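Local coordinates for short chain dehydrogenase (Mycobacterium smegmatis, PDB 3UCX) that probably catalyses an oxidation or reduction with a nicotinamide cofactor, as a member of the short-chain dehydrogenase/reductase family, at the interface of chains A and B and the interface of chains A and C. Sequence-based numbering; all coordinates share one arbitrary frame. Chains: chain A/B/C, Short chain dehydrogenase.

Contact 1: the interface of chains A and B. Residues chain A 118, 122, 125-126, 129; chain B 110, 113-114.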
# COMPACT_ATOMS: atom_id res chain seq x y z
N GLU A 118 -23.57 -9.26 -1.98
CA GLU A 118 -24.14 -10.36 -2.75
C GLU A 118 -23.87 -10.27 -4.24
O GLU A 118 -23.51 -11.27 -4.87
CB GLU A 118 -25.63 -10.51 -2.48
CG GLU A 118 -26.16 -11.88 -2.78
CD GLU A 118 -25.60 -12.99 -1.89
OE1 GLU A 118 -25.31 -12.80 -0.69
OE2 GLU A 118 -25.46 -14.11 -2.41
N PHE A 122 -20.09 -11.99 -4.08
CA PHE A 122 -20.51 -13.39 -4.24
C PHE A 122 -20.94 -13.72 -5.64
O PHE A 122 -20.70 -14.83 -6.12
CB PHE A 122 -21.55 -13.79 -3.20
CG PHE A 122 -21.05 -13.70 -1.78
CD1 PHE A 122 -19.80 -14.19 -1.43
CD2 PHE A 122 -21.83 -13.13 -0.79
CE1 PHE A 122 -19.33 -14.08 -0.12
CE2 PHE A 122 -21.38 -13.04 0.52
CZ PHE A 122 -20.14 -13.51 0.87
N LEU A 125 -17.80 -14.22 -7.57
CA LEU A 125 -17.20 -15.52 -7.18
C LEU A 125 -17.96 -16.67 -7.86
O LEU A 125 -17.35 -17.60 -8.41
CB LEU A 125 -17.25 -15.72 -5.67
CG LEU A 125 -16.56 -16.98 -5.10
CD1 LEU A 125 -15.13 -17.11 -5.61
CD2 LEU A 125 -16.63 -16.99 -3.58
N ARG A 126 -19.28 -16.61 -7.80
CA ARG A 126 -20.12 -17.64 -8.44
C ARG A 126 -19.79 -17.80 -9.92
O ARG A 126 -19.63 -18.93 -10.41
CB ARG A 126 -21.60 -17.29 -8.26
CG ARG A 126 -22.50 -18.48 -8.07
CD ARG A 126 -23.98 -18.08 -7.87
NE ARG A 126 -24.39 -18.19 -6.47
CZ ARG A 126 -24.51 -17.18 -5.62
NH1 ARG A 126 -24.26 -15.94 -6.00
NH2 ARG A 126 -24.90 -17.41 -4.37
N GLN A 129 -16.21 -19.33 -10.29
CA GLN A 129 -16.24 -20.75 -9.95
C GLN A 129 -16.94 -21.57 -11.03
O GLN A 129 -16.44 -22.65 -11.42
CB GLN A 129 -16.90 -20.95 -8.58
CG GLN A 129 -16.02 -20.38 -7.47
CD GLN A 129 -16.52 -20.61 -6.06
OE1 GLN A 129 -17.73 -20.76 -5.82
NE2 GLN A 129 -15.58 -20.63 -5.10
N PHE B 110 -21.06 -20.30 0.80
CA PHE B 110 -21.46 -18.89 0.80
C PHE B 110 -22.06 -18.51 2.16
O PHE B 110 -21.82 -17.43 2.67
CB PHE B 110 -22.43 -18.59 -0.36
CG PHE B 110 -21.77 -18.53 -1.72
CD1 PHE B 110 -21.41 -19.69 -2.38
CD2 PHE B 110 -21.52 -17.34 -2.35
CE1 PHE B 110 -20.79 -19.65 -3.63
CE2 PHE B 110 -20.92 -17.28 -3.60
CZ PHE B 110 -20.53 -18.43 -4.23
N MET B 113 -19.32 -17.49 4.58
CA MET B 113 -18.78 -16.17 4.30
C MET B 113 -19.78 -15.07 4.69
O MET B 113 -19.37 -14.03 5.24
CB MET B 113 -18.36 -16.08 2.85
CG MET B 113 -17.22 -17.03 2.52
SD MET B 113 -16.58 -16.84 0.85
CE MET B 113 -17.89 -17.63 -0.09
N ARG B 114 -21.07 -15.28 4.43
CA ARG B 114 -22.10 -14.32 4.89
C ARG B 114 -22.07 -14.18 6.40
O ARG B 114 -22.17 -13.07 6.91
CB ARG B 114 -23.50 -14.70 4.43
CG ARG B 114 -23.68 -14.73 2.92
CD ARG B 114 -25.13 -14.91 2.52
NE ARG B 114 -25.24 -15.15 1.09
CZ ARG B 114 -25.42 -16.34 0.52
NH1 ARG B 114 -25.58 -17.42 1.27
NH2 ARG B 114 -25.47 -16.44 -0.81
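The ring of B:Phe110 has the guanidinium of A:Arg126 on one face and, on the other, CE of B:Met113 from its own chain, offset toward the rim. The planes of guanidinium and ring are 13° apart, with A:Arg126 NH2 4.1 Å from the ring centroid, a cation-pi contact. In plane at the edge of that guanidinium lie A:Glu118 OE2 and B:Arg114 NH2; within chain A, A:Arg126 NH2 makes a long salt bridge to A:Glu118 OE2, at 3.9 Å, and across the contact it lies 3.7 Å from B:Arg114 NH2. At the ring's edge, in its plane, is A:Phe122 CA, with the side-chain CB 3.6 Å from B:Phe110 CE2. The CD2-CE2 edge of B:Phe110 is turned to the face of A:Phe122 near CB, CG and CD1, the planes 73° apart. A:Phe122 also packs its far end, CZ, 3.7 Å from CB of B:Met113. The thioether chain of B:Met113 bends at chi3 (-75°), which brings CE back to A:Leu125 CD2 at 3.8 Å. Beside this apolar core, B:Arg114 grips the carboxylate of A:Glu118 side-on through two nearly straight bonds, both oxygens met on their syn side. B:Arg114 NE donates to A:Glu118 OE1 at 2.9 Å. B:Arg114 NH2 donates to A:Glu118 OE2 at 2.8 Å. An extended run from CG to NE carries this guanidinium out to the acid, while CG rests against A:Phe122 CE2. The carboxylate therefore probably offsets the charge of two neighbouring guanidiniums. All of these residues belong to helix 110-130 of their chains: the first turns of the B helix pack on the middle and far part of the A helix, and a two-fold repeats the patch with the chains exchanged.

Contact 2: the interface of chains A and C. Residues chain A 225-226, 258-260, 263; chain C 172, 175-176, 251, 253.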
# COMPACT_ATOMS: atom_id res chain seq x y z
N ASP A 225 -3.87 13.81 -12.51
CA ASP A 225 -2.66 14.45 -13.03
C ASP A 225 -2.89 15.10 -14.40
O ASP A 225 -2.28 16.12 -14.73
CB ASP A 225 -1.53 13.43 -13.21
CG ASP A 225 -1.08 12.81 -11.88
OD1 ASP A 225 -1.22 13.44 -10.80
OD2 ASP A 225 -0.57 11.69 -11.96
N LEU A 226 -3.72 14.46 -15.20
CA LEU A 226 -3.92 14.86 -16.60
C LEU A 226 -5.05 15.87 -16.79
O LEU A 226 -5.22 16.44 -17.87
CB LEU A 226 -4.16 13.61 -17.44
CG LEU A 226 -2.97 12.63 -17.47
CD1 LEU A 226 -3.43 11.29 -18.05
CD2 LEU A 226 -1.78 13.15 -18.26
N ASN A 258 -7.21 6.03 -13.88
CA ASN A 258 -7.76 7.19 -13.22
C ASN A 258 -7.07 8.49 -13.53
O ASN A 258 -7.26 9.48 -12.81
CB ASN A 258 -7.80 6.95 -11.70
CG ASN A 258 -6.43 6.73 -11.09
OD1 ASN A 258 -5.42 7.19 -11.61
ND2 ASN A 258 -6.40 6.05 -9.92
N CYS A 259 -6.27 8.50 -14.59
CA CYS A 259 -5.54 9.69 -15.03
C CYS A 259 -4.65 10.27 -13.93
O CYS A 259 -4.30 11.44 -13.98
CB CYS A 259 -6.51 10.71 -15.64
SG CYS A 259 -7.18 10.05 -17.17
N GLY A 260 -4.26 9.40 -12.99
CA GLY A 260 -3.30 9.77 -11.96
C GLY A 260 -3.86 10.21 -10.62
O GLY A 260 -3.08 10.50 -9.73
N LYS A 263 -2.39 6.82 -6.91
CA LYS A 263 -1.24 6.12 -7.44
C LYS A 263 -0.91 4.90 -6.59
O LYS A 263 -0.85 4.98 -5.36
CB LYS A 263 -0.06 7.06 -7.47
CG LYS A 263 -0.31 8.29 -8.34
CD LYS A 263 0.89 9.17 -8.48
CE LYS A 263 0.63 10.40 -9.38
NZ LYS A 263 -0.49 11.30 -8.95
N GLN C 172 6.35 8.84 -9.40
CA GLN C 172 5.02 9.23 -8.99
C GLN C 172 4.84 10.76 -8.98
O GLN C 172 3.88 11.28 -9.54
CB GLN C 172 4.72 8.63 -7.62
CG GLN C 172 4.48 7.10 -7.69
CD GLN C 172 4.34 6.46 -6.35
OE1 GLN C 172 4.75 7.03 -5.33
NE2 GLN C 172 3.73 5.24 -6.31
N ALA C 175 4.64 12.04 -12.50
CA ALA C 175 3.32 11.91 -13.11
C ALA C 175 2.48 13.16 -12.79
O ALA C 175 1.80 13.72 -13.67
CB ALA C 175 2.62 10.62 -12.63
N THR C 176 2.55 13.62 -11.54
CA THR C 176 1.81 14.81 -11.15
C THR C 176 2.34 16.02 -11.91
O THR C 176 1.56 16.79 -12.51
CB THR C 176 1.89 15.05 -9.64
OG1 THR C 176 1.40 13.88 -8.99
CG2 THR C 176 1.06 16.29 -9.20
N THR C 251 -1.77 7.00 -15.71
CA THR C 251 -0.51 7.61 -15.31
C THR C 251 -0.36 7.51 -13.81
O THR C 251 -1.35 7.39 -13.08
CB THR C 251 -0.40 9.07 -15.79
OG1 THR C 251 0.95 9.53 -15.67
CG2 THR C 251 -1.36 9.98 -14.98
N GLN C 253 1.16 5.05 -12.20
CA GLN C 253 0.91 3.68 -11.75
C GLN C 253 2.14 2.81 -11.86
O GLN C 253 3.00 3.05 -12.70
CB GLN C 253 -0.23 3.03 -12.55
CG GLN C 253 -1.51 3.84 -12.53
CD GLN C 253 -1.94 4.28 -11.13
OE1 GLN C 253 -1.89 3.50 -10.18
NE2 GLN C 253 -2.38 5.56 -11.00
O HOH W 1 -1.05 17.54 -12.74
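Helix 158-179 of chain C, near its C-terminal end, and the loop of chain C that carries C:Thr251 and C:Gln253 meet two stretches of chain A: the loop at A:Asp225 and A:Leu226, and the C-terminal tail after strand 254-257. The hydroxyl of C:Thr176 ties the helix to the tail and loop at once. C:Thr176 OG1 accepts from A:Lys263 NZ at 3.2 Å and donates to the carboxylate oxygen A:Asp225 OD1, also at 3.2 Å, approaching from 46° above the carboxylate plane. A:Lys263 closes the triangle within its own chain: NZ reaches the syn lone pair of A:Asp225 OD1 at 2.9 Å in a salt bridge, and donates to the carbonyl A:Gly260 O at 2.8 Å. Its chain runs extended until a bend at chi4 (58°) turns NZ toward these acceptors, and A:Lys263 CE passes 3.8 Å from C:Ala175 CB. One water joins the backbone oxygens of A:Asp225 and C:Thr176. On the loop side of the patch, the methyl CG2 of C:Thr251 sits between its backbone N and carbonyl carbon and points into chain A, 3.6 Å from A:Gly260 CA and meeting A:Leu226 CD1 tip to tip. A:Asn258 OD1 caps A:Gly260 N, and the amide of C:Gln253 braces C:Thr251 O. In the deposited assembly the patch holds the C-terminal tail of one subunit against its neighbour, and probably helps hold a tetramer of the kind common in this family.

About 33 Å separates the centres of contact 1 and contact 2, and they have no residues in common. Contact 1 uses one long helix of each chain, contact 2 the tail end of one chain and a different helix of its partner. Chain A thus offers separate surfaces to two neighbours, each interface being two-fold symmetric. Repeated in every subunit, two such interfaces suffice to link the four chains of the deposited assembly, which fits the tetramers common among short-chain dehydrogenases, though the crystal alone does not prove that state in solution.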